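Local coordinates for uncharacterized protein (Eubacterium rectale, PDB 5COZ) that is of unknown function but is probably a membrane-anchored lipoprotein resembling the YycH regulatory proteins, and holds a sodium ion in the crystal, at residues Val59-Val64 with Thr267-Glu272; Thr129-Leu134 with Asp249-Ser254; Lys133-Ala138 with Asp194-Ile199; Leu303-Phe308 with Tyr315-Val320. All blocks are in the same frame, centred on the assembly; numbering follows the deposited sequence.

The four contacts fall into two groups on opposite sides of the chain's centre. Contacts 1 and 4 belong to the same mixed sheet, where strands 58-66 and 314-330 are neighbours; their centres lie 9 Å apart. Two polar links tie them, a probable hydrogen bond from Y305 OH to K60 O (2.7 Å) and a salt bridge from K63 NZ to D316 OD1 (2.8 Å). Contacts 2 and 3 share helix 130-137, with centres 11 Å apart. Between the groups the centres are 33 to 41 Å apart. The sodium ion, bound by Q208 and D210, lies about 8 Å from the side chain of N196 (contact 3) and about 10 Å from that of D249 (contact 2).

Contact 1 of 4, residues Val59-Val64 with Thr267-Glu272; sequences VKSGKV and TTETGE
A classic beta bulge, with T268 and E269 set against the single residue S61, interrupts the antiparallel pairing of strand 58-66 with the end of strand 262-272. The register is the evidence: K60 pairs with T270 and G62 with T267, so two residues face one. S61 N donates to E269 O (2.8 Å), S61 O accepts from T268 N (2.9 Å), and T268 leaves extended geometry with psi at -42°. V59 N reaches G271 O at 2.9 Å. K60 carries the side-chain contact. Its chain crosses T267 at about a right angle, and the bend at its last torsion (chi4 -73°) puts NZ 3.1 Å from T267 OG1, in a hydrogen bond. A water bridges K60 NZ (2.8 Å) and T270 OG1 (2.7 Å). An alanine in place of K60 would probably leave T267 OG1 without this donor and break the water link to T270. Across the sheet from K60, S61 CB lies 3.5 Å from T268 OG1, while S61 OG is hydrogen-bonded to Y350. A second water joins G62 O to T268 OG1. One residue facing two, with the first of the pair near helical psi, is the signature of the classic bulge in antiparallel sheets.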
loop_
_atom_site.group_PDB
_atom_site.type_symbol
_atom_site.label_atom_id
_atom_site.label_comp_id
_atom_site.label_asym_id
_atom_site.label_seq_id
_atom_site.Cartn_x
_atom_site.Cartn_y
_atom_site.Cartn_z
ATOM N N VAL A 59 -20.249 6.745 5.600
ATOM C CA VAL A 59 -18.889 6.614 6.122
ATOM C C VAL A 59 -18.601 7.689 7.132
ATOM O O VAL A 59 -18.939 8.874 6.924
ATOM C CB VAL A 59 -17.870 6.683 4.948
ATOM C CG1 VAL A 59 -16.417 6.597 5.425
ATOM C CG2 VAL A 59 -18.144 5.584 3.930
ATOM N N LYS A 60 -17.976 7.282 8.235
ATOM C CA LYS A 60 -17.558 8.190 9.285
ATOM C C LYS A 60 -16.281 8.920 8.943
ATOM O O LYS A 60 -15.394 8.355 8.318
ATOM C CB LYS A 60 -17.220 7.408 10.575
ATOM C CG LYS A 60 -18.391 6.684 11.191
ATOM C CD LYS A 60 -17.818 5.773 12.302
ATOM C CE LYS A 60 -18.886 5.143 13.143
ATOM N NZ LYS A 60 -19.501 6.156 14.058
ATOM N N SER A 61 -16.191 10.176 9.377
ATOM C CA SER A 61 -14.950 10.911 9.493
ATOM C C SER A 61 -14.629 10.947 10.958
ATOM O O SER A 61 -15.522 10.803 11.801
ATOM C CB SER A 61 -15.080 12.324 8.950
ATOM O OG SER A 61 -15.242 12.250 7.549
ATOM N N GLY A 62 -13.369 11.162 11.280
ATOM C CA GLY A 62 -13.038 11.203 12.697
ATOM C C GLY A 62 -11.672 11.774 12.975
ATOM O O GLY A 62 -11.079 12.477 12.147
ATOM N N LYS A 63 -11.240 11.542 14.199
ATOM C CA LYS A 63 -9.905 11.895 14.669
ATOM C C LYS A 63 -9.229 10.618 15.066
ATOM O O LYS A 63 -9.872 9.746 15.681
ATOM C CB LYS A 63 -9.955 12.826 15.885
ATOM C CG LYS A 63 -10.695 14.140 15.699
ATOM C CD LYS A 63 -9.855 15.175 15.024
ATOM C CE LYS A 63 -10.512 16.533 15.152
ATOM N NZ LYS A 63 -9.805 17.498 14.277
ATOM N N VAL A 64 -7.940 10.499 14.752
ATOM C CA VAL A 64 -7.117 9.353 15.173
ATOM C C VAL A 64 -5.848 9.876 15.782
ATOM O O VAL A 64 -5.444 11.012 15.506
ATOM C CB VAL A 64 -6.756 8.384 13.996
ATOM C CG1 VAL A 64 -8.000 7.784 13.340
ATOM C CG2 VAL A 64 -5.877 9.086 12.958
ATOM N N THR A 267 -15.564 9.975 16.338
ATOM C CA THR A 267 -16.261 10.302 15.104
ATOM C C THR A 267 -16.531 11.790 15.123
ATOM O O THR A 267 -17.035 12.306 16.136
ATOM C CB THR A 267 -17.574 9.511 15.023
ATOM O OG1 THR A 267 -17.263 8.118 15.051
ATOM C CG2 THR A 267 -18.367 9.829 13.747
ATOM N N THR A 268 -16.275 12.469 14.005
ATOM C CA THR A 268 -16.539 13.925 13.930
ATOM C C THR A 268 -17.817 14.182 13.143
ATOM O O THR A 268 -18.595 15.063 13.503
ATOM C CB THR A 268 -15.349 14.664 13.306
ATOM O OG1 THR A 268 -15.042 14.042 12.056
ATOM C CG2 THR A 268 -14.123 14.652 14.206
ATOM N N GLU A 269 -18.008 13.456 12.052
ATOM C CA GLU A 269 -19.196 13.553 11.208
ATOM C C GLU A 269 -19.386 12.253 10.449
ATOM O O GLU A 269 -18.487 11.420 10.385
ATOM C CB GLU A 269 -19.103 14.746 10.241
ATOM C CG GLU A 269 -17.923 14.673 9.287
ATOM C CD GLU A 269 -17.558 15.935 8.528
ATOM O OE1 GLU A 269 -18.299 16.942 8.630
ATOM O OE2 GLU A 269 -16.520 15.914 7.826
ATOM N N THR A 270 -20.585 12.041 9.962
ATOM C CA THR A 270 -20.916 10.872 9.165
ATOM C C THR A 270 -21.734 11.381 8.009
ATOM O O THR A 270 -22.582 12.260 8.172
ATOM C CB THR A 270 -21.671 9.804 9.968
ATOM O OG1 THR A 270 -20.984 9.543 11.201
ATOM C CG2 THR A 270 -21.874 8.501 9.172
ATOM N N GLY A 271 -21.501 10.814 6.855
ATOM C CA GLY A 271 -22.276 11.212 5.699
ATOM C C GLY A 271 -22.199 10.161 4.636
ATOM O O GLY A 271 -21.374 9.242 4.701
ATOM N N GLU A 272 -23.013 10.343 3.612
ATOM C CA GLU A 272 -23.033 9.456 2.473
ATOM C C GLU A 272 -21.988 9.908 1.484
ATOM O O GLU A 272 -21.896 11.099 1.174
ATOM C CB GLU A 272 -24.427 9.535 1.831
ATOM C CG GLU A 272 -24.695 8.458 0.811
ATOM C CD GLU A 272 -26.165 8.305 0.462
ATOM O OE1 GLU A 272 -27.024 8.864 1.184
ATOM O OE2 GLU A 272 -26.458 7.622 -0.544
HETATM O O HOH W 1 -21.620 7.407 12.706
HETATM O O HOH W 2 -12.277 14.633 10.890
#

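Contact 2 of 4, residues Thr129-Leu134 with Asp249-Ser254; sequences THDGKL and DEKGIS
Direct hydrogen bonding across the contact centres on S254 O, which accepts from T129 N at 2.9 Å with an N-H...O angle of 169°. The same oxygen receives a CA-H...O contact from G132 CA at 3.3 Å, nearly straight at 172°. G132 fits so closely there that a CB on it would fall 1.8 Å from S254 O. Capping is the second kind of interaction: T129 is the N-cap of helix 130-137, and its chi1 of 67°, setting OG1 between the backbone N and the carbonyl carbon, lets OG1 accept from G132 N (3.0 Å). Water bridges form the third group. One water joins T129 OG1 to D249 OD2 (2.7 Å to OD2), and another, donating to both carboxylates, joins D131 OD2 to D249 OD2. D249 OD1 meanwhile accepts from K251 N in an Asx turn, within the type I turn that connects strands 244-249 and 252-258. The charged interaction is a weak salt bridge, K251 NZ to D131 OD2 at 3.4 Å, the two side chains crossing at about a right angle. Since D131 OD2 and D249 OD2 stand only 4.6 Å apart, the shared water and the lysine probably offset part of the repulsion between two like charges.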
loop_
_atom_site.group_PDB
_atom_site.type_symbol
_atom_site.label_atom_id
_atom_site.label_comp_id
_atom_site.label_asym_id
_atom_site.label_seq_id
_atom_site.Cartn_x
_atom_site.Cartn_y
_atom_site.Cartn_z
ATOM N N THR A 129 15.210 -11.134 7.429
ATOM C CA THR A 129 16.351 -12.035 7.313
ATOM C C THR A 129 17.256 -11.431 6.271
ATOM O O THR A 129 16.832 -10.532 5.536
ATOM C CB THR A 129 15.941 -13.465 6.932
ATOM O OG1 THR A 129 15.418 -13.434 5.588
ATOM C CG2 THR A 129 14.958 -14.082 7.911
ATOM N N HIS A 130 18.512 -11.916 6.185
ATOM C CA HIS A 130 19.420 -11.407 5.165
ATOM C C HIS A 130 18.832 -11.664 3.747
ATOM O O HIS A 130 18.804 -10.758 2.923
ATOM C CB HIS A 130 20.791 -12.084 5.334
ATOM C CG HIS A 130 21.774 -11.737 4.262
ATOM N ND1 HIS A 130 22.305 -10.466 4.156
ATOM C CD2 HIS A 130 22.267 -12.506 3.262
ATOM C CE1 HIS A 130 23.110 -10.501 3.106
ATOM N NE2 HIS A 130 23.111 -11.704 2.531
ATOM N N ASP A 131 18.283 -12.864 3.505
ATOM C CA ASP A 131 17.681 -13.185 2.205
ATOM C C ASP A 131 16.421 -12.323 1.934
ATOM O O ASP A 131 16.217 -11.858 0.811
ATOM C CB ASP A 131 17.309 -14.671 2.116
ATOM C CG ASP A 131 18.494 -15.628 2.099
ATOM O OD1 ASP A 131 19.646 -15.150 1.981
ATOM O OD2 ASP A 131 18.264 -16.861 2.187
ATOM N N GLY A 132 15.621 -12.082 2.963
ATOM C CA GLY A 132 14.419 -11.260 2.816
ATOM C C GLY A 132 14.761 -9.820 2.478
ATOM O O GLY A 132 14.180 -9.218 1.576
ATOM N N LYS A 133 15.733 -9.271 3.194
ATOM C CA LYS A 133 16.261 -7.930 2.916
ATOM C C LYS A 133 16.673 -7.804 1.431
ATOM O O LYS A 133 16.256 -6.861 0.748
ATOM C CB LYS A 133 17.477 -7.651 3.816
ATOM C CG LYS A 133 18.020 -6.236 3.637
ATOM C CD LYS A 133 19.178 -5.955 4.581
ATOM C CE LYS A 133 20.510 -6.151 3.951
ATOM N NZ LYS A 133 21.588 -5.555 4.787
ATOM N N LEU A 134 17.473 -8.763 0.935
ATOM C CA LEU A 134 17.936 -8.657 -0.447
ATOM C C LEU A 134 16.811 -8.887 -1.455
ATOM O O LEU A 134 16.769 -8.196 -2.475
ATOM C CB LEU A 134 19.087 -9.597 -0.718
ATOM C CG LEU A 134 20.348 -9.415 0.173
ATOM C CD1 LEU A 134 21.465 -10.232 -0.358
ATOM C CD2 LEU A 134 20.819 -7.945 0.252
ATOM N N ASP A 249 9.762 -17.007 2.135
ATOM C CA ASP A 249 10.509 -17.871 1.240
ATOM C C ASP A 249 10.388 -19.285 1.820
ATOM O O ASP A 249 9.586 -19.507 2.735
ATOM C CB ASP A 249 11.956 -17.378 1.077
ATOM C CG ASP A 249 12.736 -17.203 2.370
ATOM O OD1 ASP A 249 12.428 -17.922 3.364
ATOM O OD2 ASP A 249 13.685 -16.391 2.379
ATOM N N GLU A 250 11.180 -20.248 1.316
ATOM C CA GLU A 250 11.086 -21.635 1.783
ATOM C C GLU A 250 11.436 -21.795 3.279
ATOM O O GLU A 250 11.098 -22.831 3.871
ATOM C CB GLU A 250 11.977 -22.535 0.910
ATOM C CG GLU A 250 13.465 -22.244 1.055
ATOM C CD GLU A 250 14.395 -23.177 0.301
ATOM O OE1 GLU A 250 13.927 -23.895 -0.613
ATOM O OE2 GLU A 250 15.609 -23.152 0.600
ATOM N N LYS A 251 12.105 -20.797 3.868
ATOM C CA LYS A 251 12.490 -20.821 5.291
ATOM C C LYS A 251 11.410 -20.195 6.191
ATOM O O LYS A 251 11.523 -20.272 7.420
ATOM C CB LYS A 251 13.841 -20.130 5.490
ATOM C CG LYS A 251 15.005 -20.939 4.899
ATOM C CD LYS A 251 16.339 -20.241 5.094
ATOM C CE LYS A 251 17.233 -20.359 3.891
ATOM N NZ LYS A 251 18.512 -19.625 4.088
ATOM N N GLY A 252 10.355 -19.632 5.590
ATOM C CA GLY A 252 9.277 -18.988 6.336
ATOM C C GLY A 252 9.278 -17.490 6.088
ATOM O O GLY A 252 9.842 -17.030 5.083
ATOM N N ILE A 253 8.664 -16.699 6.993
ATOM C CA ILE A 253 8.621 -15.248 6.865
ATOM C C ILE A 253 10.055 -14.722 6.784
ATOM O O ILE A 253 10.890 -15.108 7.602
ATOM C CB ILE A 253 7.834 -14.601 8.045
ATOM C CG1 ILE A 253 6.410 -15.220 8.214
ATOM C CG2 ILE A 253 7.797 -13.056 7.965
ATOM C CD1 ILE A 253 5.438 -14.991 7.092
ATOM N N SER A 254 10.336 -13.858 5.817
ATOM C CA SER A 254 11.678 -13.323 5.633
ATOM C C SER A 254 11.742 -11.798 5.711
ATOM O O SER A 254 12.833 -11.245 5.750
ATOM C CB SER A 254 12.188 -13.773 4.263
ATOM O OG SER A 254 11.327 -13.226 3.269
HETATM O O HOH W 3 14.883 -15.959 4.781
HETATM O O HOH W 4 15.795 -17.608 1.110
#

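Contact 3 of 4, residues Lys133-Ala138 with Asp194-Ile199; sequences KLAVSA and DKNTLI
N196 reaches from the loop after strand 188-192 to the last turn of helix 130-137, meeting A135. Its CB is directed at the helix, and CG sits anti to the backbone N (chi1 -174°), 3.9 Å from A135 O. At the tip the amide divides its work. ND2 donates to A135 O at 3.0 Å with an N-H...O angle of 162°, and that oxygen lies only 11° out of the amide plane of N196. The other branch, OD1, accepts from F141 N, so both halves of the amide are engaged and its rotation is fixed. N196 is also the centre of an inverse gamma turn. An alanine in place of N196 would probably leave A135 O and F141 N each without its side-chain mate and the loop tied less firmly beside A135. Two residues on, L198 turns CD1 to the helix, 3.9 Å from L134 CB and 3.7 Å from A138 O. I199 N then donates to A138 O at 3.0 Å, lying in the carbonyl plane, while A138, the first residue to leave helical geometry, also bonds F200 through its backbone. Within the helix, K133 O accepts from S137 N (2.8 Å) and S137 OG (2.7 Å), which approach from opposite faces of its plane. The chemistry is thus mainly that of carbonyl groups at a helix C-terminus finding donors: A135 O is served by a side-chain amide and A138 O by a loop N-H, with L198 CD1 adding an apolar contact to L134 CB.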
loop_
_atom_site.group_PDB
_atom_site.type_symbol
_atom_site.label_atom_id
_atom_site.label_comp_id
_atom_site.label_asym_id
_atom_site.label_seq_id
_atom_site.Cartn_x
_atom_site.Cartn_y
_atom_site.Cartn_z
ATOM N N LYS A 133 15.733 -9.271 3.194
ATOM C CA LYS A 133 16.261 -7.930 2.916
ATOM C C LYS A 133 16.673 -7.804 1.431
ATOM O O LYS A 133 16.256 -6.861 0.748
ATOM C CB LYS A 133 17.477 -7.651 3.816
ATOM C CG LYS A 133 18.020 -6.236 3.637
ATOM C CD LYS A 133 19.178 -5.955 4.581
ATOM C CE LYS A 133 20.510 -6.151 3.951
ATOM N NZ LYS A 133 21.588 -5.555 4.787
ATOM N N LEU A 134 17.473 -8.763 0.935
ATOM C CA LEU A 134 17.936 -8.657 -0.447
ATOM C C LEU A 134 16.811 -8.887 -1.455
ATOM O O LEU A 134 16.769 -8.196 -2.475
ATOM C CB LEU A 134 19.087 -9.597 -0.718
ATOM C CG LEU A 134 20.348 -9.415 0.173
ATOM C CD1 LEU A 134 21.465 -10.232 -0.358
ATOM C CD2 LEU A 134 20.819 -7.945 0.252
ATOM N N ALA A 135 15.877 -9.811 -1.165
ATOM C CA ALA A 135 14.759 -10.020 -2.083
ATOM C C ALA A 135 13.871 -8.795 -2.222
ATOM O O ALA A 135 13.488 -8.432 -3.334
ATOM C CB ALA A 135 13.909 -11.198 -1.625
ATOM N N VAL A 136 13.529 -8.152 -1.087
ATOM C CA VAL A 136 12.564 -7.071 -1.164
ATOM C C VAL A 136 13.210 -5.696 -1.366
ATOM O O VAL A 136 12.553 -4.823 -1.935
ATOM C CB VAL A 136 11.670 -7.105 0.119
ATOM C CG1 VAL A 136 10.599 -6.011 0.105
ATOM C CG2 VAL A 136 11.030 -8.482 0.292
ATOM N N SER A 137 14.485 -5.518 -1.006
ATOM C CA SER A 137 15.050 -4.167 -1.098
ATOM C C SER A 137 16.396 -4.050 -1.839
ATOM O O SER A 137 16.912 -2.934 -1.972
ATOM C CB SER A 137 15.174 -3.563 0.305
ATOM O OG SER A 137 16.124 -4.230 1.117
ATOM N N ALA A 138 16.918 -5.143 -2.406
ATOM C CA ALA A 138 18.182 -5.073 -3.161
ATOM C C ALA A 138 18.033 -5.716 -4.540
ATOM O O ALA A 138 19.031 -6.043 -5.197
ATOM C CB ALA A 138 19.293 -5.734 -2.382
ATOM N N ASP A 194 12.669 -15.781 -10.392
ATOM C CA ASP A 194 13.886 -15.362 -11.104
ATOM C C ASP A 194 13.749 -13.985 -11.788
ATOM O O ASP A 194 14.774 -13.367 -12.069
ATOM C CB ASP A 194 14.282 -16.415 -12.132
ATOM C CG ASP A 194 13.255 -16.577 -13.213
ATOM O OD1 ASP A 194 12.228 -17.205 -12.951
ATOM O OD2 ASP A 194 13.443 -15.998 -14.300
ATOM N N LYS A 195 12.503 -13.511 -12.043
ATOM C CA LYS A 195 12.286 -12.188 -12.670
ATOM C C LYS A 195 12.722 -11.080 -11.702
ATOM O O LYS A 195 13.013 -9.954 -12.124
ATOM C CB LYS A 195 10.821 -11.988 -13.070
ATOM C CG LYS A 195 10.288 -12.975 -14.106
ATOM C CD LYS A 195 11.118 -13.042 -15.395
ATOM C CE LYS A 195 10.485 -13.954 -16.422
ATOM N NZ LYS A 195 10.479 -15.383 -15.979
ATOM N N ASN A 196 12.806 -11.404 -10.407
ATOM C CA ASN A 196 13.258 -10.466 -9.394
ATOM C C ASN A 196 14.793 -10.490 -9.333
ATOM O O ASN A 196 15.376 -11.038 -8.387
ATOM C CB ASN A 196 12.654 -10.804 -8.024
ATOM C CG ASN A 196 12.984 -9.766 -6.996
ATOM O OD1 ASN A 196 12.978 -8.558 -7.284
ATOM N ND2 ASN A 196 13.299 -10.198 -5.785
ATOM N N THR A 197 15.445 -9.924 -10.363
ATOM C CA THR A 197 16.904 -9.939 -10.471
ATOM C C THR A 197 17.570 -9.340 -9.250
ATOM O O THR A 197 17.167 -8.254 -8.807
ATOM C CB THR A 197 17.334 -9.152 -11.723
ATOM O OG1 THR A 197 16.450 -9.465 -12.802
ATOM C CG2 THR A 197 18.823 -9.407 -12.111
ATOM N N LEU A 198 18.552 -10.046 -8.681
ATOM C CA LEU A 198 19.311 -9.533 -7.559
ATOM C C LEU A 198 20.285 -8.479 -8.120
ATOM O O LEU A 198 21.149 -8.807 -8.933
ATOM C CB LEU A 198 20.019 -10.654 -6.800
ATOM C CG LEU A 198 20.903 -10.232 -5.597
ATOM C CD1 LEU A 198 20.095 -9.516 -4.498
ATOM C CD2 LEU A 198 21.564 -11.428 -4.990
ATOM N N ILE A 199 20.083 -7.208 -7.756
ATOM C CA ILE A 199 20.891 -6.114 -8.300
ATOM C C ILE A 199 22.052 -5.778 -7.379
ATOM O O ILE A 199 23.153 -5.508 -7.877
ATOM C CB ILE A 199 20.020 -4.864 -8.611
ATOM C CG1 ILE A 199 18.856 -5.217 -9.574
ATOM C CG2 ILE A 199 20.886 -3.721 -9.215
ATOM C CD1 ILE A 199 17.792 -4.126 -9.754
#

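Contact 4 of 4, residues Leu303-Phe308 with Tyr315-Val320; sequences LEYMLF and YDIKPV
E304 O accepts from V320 N at 2.8 Å, one of the shortest bonds between the two strands, and also receives a CA-H...O contact from P319 CA at 3.3 Å. V320 O in turn accepts from E304 N (2.9 Å), and the same double pairing recurs between M306 and K318 and between F308 and D316. Side chains then sort onto two faces. On the one bearing Y305, I317 lies beneath the tyrosine ring: its CG1, anti to the backbone N (chi1 -177°), comes 3.5 Å from Y305 CD1, and its CD1 sits over a face, 4.1 Å from the ring centroid and 25° off the normal, a CH-pi contact. K318 C meets that ring at the edge, in its plane, and P319 CD approaches Y305 CE1 to 4.0 Å. On the other face, V320 CG1 packs on CB of M306, a selenomethionine, at 3.9 Å. F308 presents its ring edge to K318, CE2 lying 4.1 Å from CB, the side chains crossing at about a right angle. Beyond the pair, E304 OE2 is held by R227, S302 and Y324. The axes of the two segments make an angle of 146°, well short of 180°, which records strong twist. The alternation of hydrogen-bonded and non-hydrogen-bonded pairs is that of antiparallel pairing, and the short turn joining strands 295-311 and 314-330 makes the pair a long beta hairpin.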
loop_
_atom_site.group_PDB
_atom_site.type_symbol
_atom_site.label_atom_id
_atom_site.label_comp_id
_atom_site.label_asym_id
_atom_site.label_seq_id
_atom_site.Cartn_x
_atom_site.Cartn_y
_atom_site.Cartn_z
ATOM N N LEU A 303 -11.639 3.376 -2.647
ATOM C CA LEU A 303 -12.169 4.097 -1.492
ATOM C C LEU A 303 -11.168 3.940 -0.359
ATOM O O LEU A 303 -10.865 2.802 0.021
ATOM C CB LEU A 303 -13.551 3.541 -1.095
ATOM C CG LEU A 303 -14.134 4.069 0.198
ATOM C CD1 LEU A 303 -14.358 5.608 0.114
ATOM C CD2 LEU A 303 -15.466 3.321 0.493
ATOM N N GLU A 304 -10.641 5.055 0.146
ATOM C CA GLU A 304 -9.602 4.980 1.168
ATOM C C GLU A 304 -9.835 6.017 2.237
ATOM O O GLU A 304 -10.596 6.956 2.041
ATOM C CB GLU A 304 -8.196 5.177 0.546
ATOM C CG GLU A 304 -7.964 4.215 -0.618
ATOM C CD GLU A 304 -6.602 4.267 -1.276
ATOM O OE1 GLU A 304 -5.790 5.136 -0.888
ATOM O OE2 GLU A 304 -6.382 3.511 -2.254
ATOM N N TYR A 305 -9.145 5.866 3.378
ATOM C CA TYR A 305 -9.186 6.869 4.429
ATOM C C TYR A 305 -7.897 7.664 4.397
ATOM O O TYR A 305 -6.815 7.119 4.656
ATOM C CB TYR A 305 -9.324 6.191 5.806
ATOM C CG TYR A 305 -10.731 6.072 6.340
ATOM C CD1 TYR A 305 -11.578 7.178 6.391
ATOM C CD2 TYR A 305 -11.188 4.882 6.891
ATOM C CE1 TYR A 305 -12.844 7.101 6.982
ATOM C CE2 TYR A 305 -12.448 4.794 7.496
ATOM C CZ TYR A 305 -13.268 5.908 7.545
ATOM O OH TYR A 305 -14.496 5.821 8.161
HETATM N N MSE A 306 -8.014 8.962 4.127
HETATM C CA MSE A 306 -6.833 9.819 4.114
HETATM C C MSE A 306 -6.680 10.480 5.478
HETATM O O MSE A 306 -7.674 10.862 6.102
HETATM C CB MSE A 306 -6.932 10.876 3.016
HETATM C CG MSE A 306 -5.673 11.725 2.937
HETATM SE SE MSE A 306 -5.566 12.701 1.273
HETATM C CE MSE A 306 -4.915 11.287 0.168
ATOM N N LEU A 307 -5.422 10.578 5.924
ATOM C CA LEU A 307 -5.110 11.270 7.158
ATOM C C LEU A 307 -4.580 12.652 6.896
ATOM O O LEU A 307 -3.738 12.852 6.005
ATOM C CB LEU A 307 -4.097 10.514 7.962
ATOM C CG LEU A 307 -4.517 9.152 8.452
ATOM C CD1 LEU A 307 -3.672 8.799 9.500
ATOM C CD2 LEU A 307 -5.872 9.165 9.102
ATOM N N PHE A 308 -5.083 13.619 7.690
ATOM C CA PHE A 308 -4.657 15.007 7.568
ATOM C C PHE A 308 -4.125 15.441 8.909
ATOM O O PHE A 308 -4.865 15.397 9.912
ATOM C CB PHE A 308 -5.838 15.895 7.121
ATOM C CG PHE A 308 -6.437 15.509 5.792
ATOM C CD1 PHE A 308 -5.911 16.008 4.602
ATOM C CD2 PHE A 308 -7.481 14.589 5.720
ATOM C CE1 PHE A 308 -6.466 15.656 3.375
ATOM C CE2 PHE A 308 -8.031 14.236 4.498
ATOM C CZ PHE A 308 -7.531 14.783 3.332
ATOM N N TYR A 315 -4.717 13.296 13.966
ATOM C CA TYR A 315 -4.988 13.514 12.556
ATOM C C TYR A 315 -6.459 13.458 12.318
ATOM O O TYR A 315 -7.141 12.685 12.991
ATOM C CB TYR A 315 -4.340 12.372 11.724
ATOM C CG TYR A 315 -2.845 12.224 11.862
ATOM C CD1 TYR A 315 -2.282 11.662 13.002
ATOM C CD2 TYR A 315 -1.991 12.630 10.842
ATOM C CE1 TYR A 315 -0.900 11.544 13.143
ATOM C CE2 TYR A 315 -0.610 12.498 10.958
ATOM C CZ TYR A 315 -0.067 11.988 12.131
ATOM O OH TYR A 315 1.298 11.830 12.270
ATOM N N ASP A 316 -6.965 14.201 11.335
ATOM C CA ASP A 316 -8.335 14.026 10.877
ATOM C C ASP A 316 -8.309 12.859 9.903
ATOM O O ASP A 316 -7.369 12.771 9.092
ATOM C CB ASP A 316 -8.845 15.273 10.161
ATOM C CG ASP A 316 -9.185 16.376 11.139
ATOM O OD1 ASP A 316 -10.224 16.260 11.819
ATOM O OD2 ASP A 316 -8.420 17.361 11.209
ATOM N N ILE A 317 -9.291 11.978 9.967
ATOM C CA ILE A 317 -9.388 10.833 9.056
ATOM C C ILE A 317 -10.668 11.009 8.251
ATOM O O ILE A 317 -11.743 11.164 8.847
ATOM C CB ILE A 317 -9.303 9.482 9.807
ATOM C CG1 ILE A 317 -9.342 8.302 8.825
ATOM C CG2 ILE A 317 -10.339 9.313 10.960
ATOM C CD1 ILE A 317 -8.959 6.956 9.452
ATOM N N LYS A 318 -10.542 11.088 6.902
ATOM C CA LYS A 318 -11.719 11.371 6.079
ATOM C C LYS A 318 -11.684 10.486 4.866
ATOM O O LYS A 318 -10.587 10.210 4.347
ATOM C CB LYS A 318 -11.721 12.854 5.628
ATOM C CG LYS A 318 -11.806 13.827 6.826
ATOM C CD LYS A 318 -11.870 15.290 6.383
ATOM C CE LYS A 318 -13.233 15.638 5.803
ATOM N NZ LYS A 318 -13.270 17.019 5.239
ATOM N N PRO A 319 -12.843 10.046 4.358
ATOM C CA PRO A 319 -12.812 9.172 3.181
ATOM C C PRO A 319 -12.530 9.945 1.910
ATOM O O PRO A 319 -13.013 11.084 1.719
ATOM C CB PRO A 319 -14.232 8.582 3.138
ATOM C CG PRO A 319 -15.103 9.677 3.757
ATOM C CD PRO A 319 -14.225 10.240 4.859
ATOM N N VAL A 320 -11.786 9.294 1.029
ATOM C CA VAL A 320 -11.454 9.824 -0.284
ATOM C C VAL A 320 -11.666 8.733 -1.325
ATOM O O VAL A 320 -11.545 7.537 -1.025
ATOM C CB VAL A 320 -9.979 10.367 -0.359
ATOM C CG1 VAL A 320 -9.813 11.580 0.544
ATOM C CG2 VAL A 320 -8.928 9.292 -0.036
#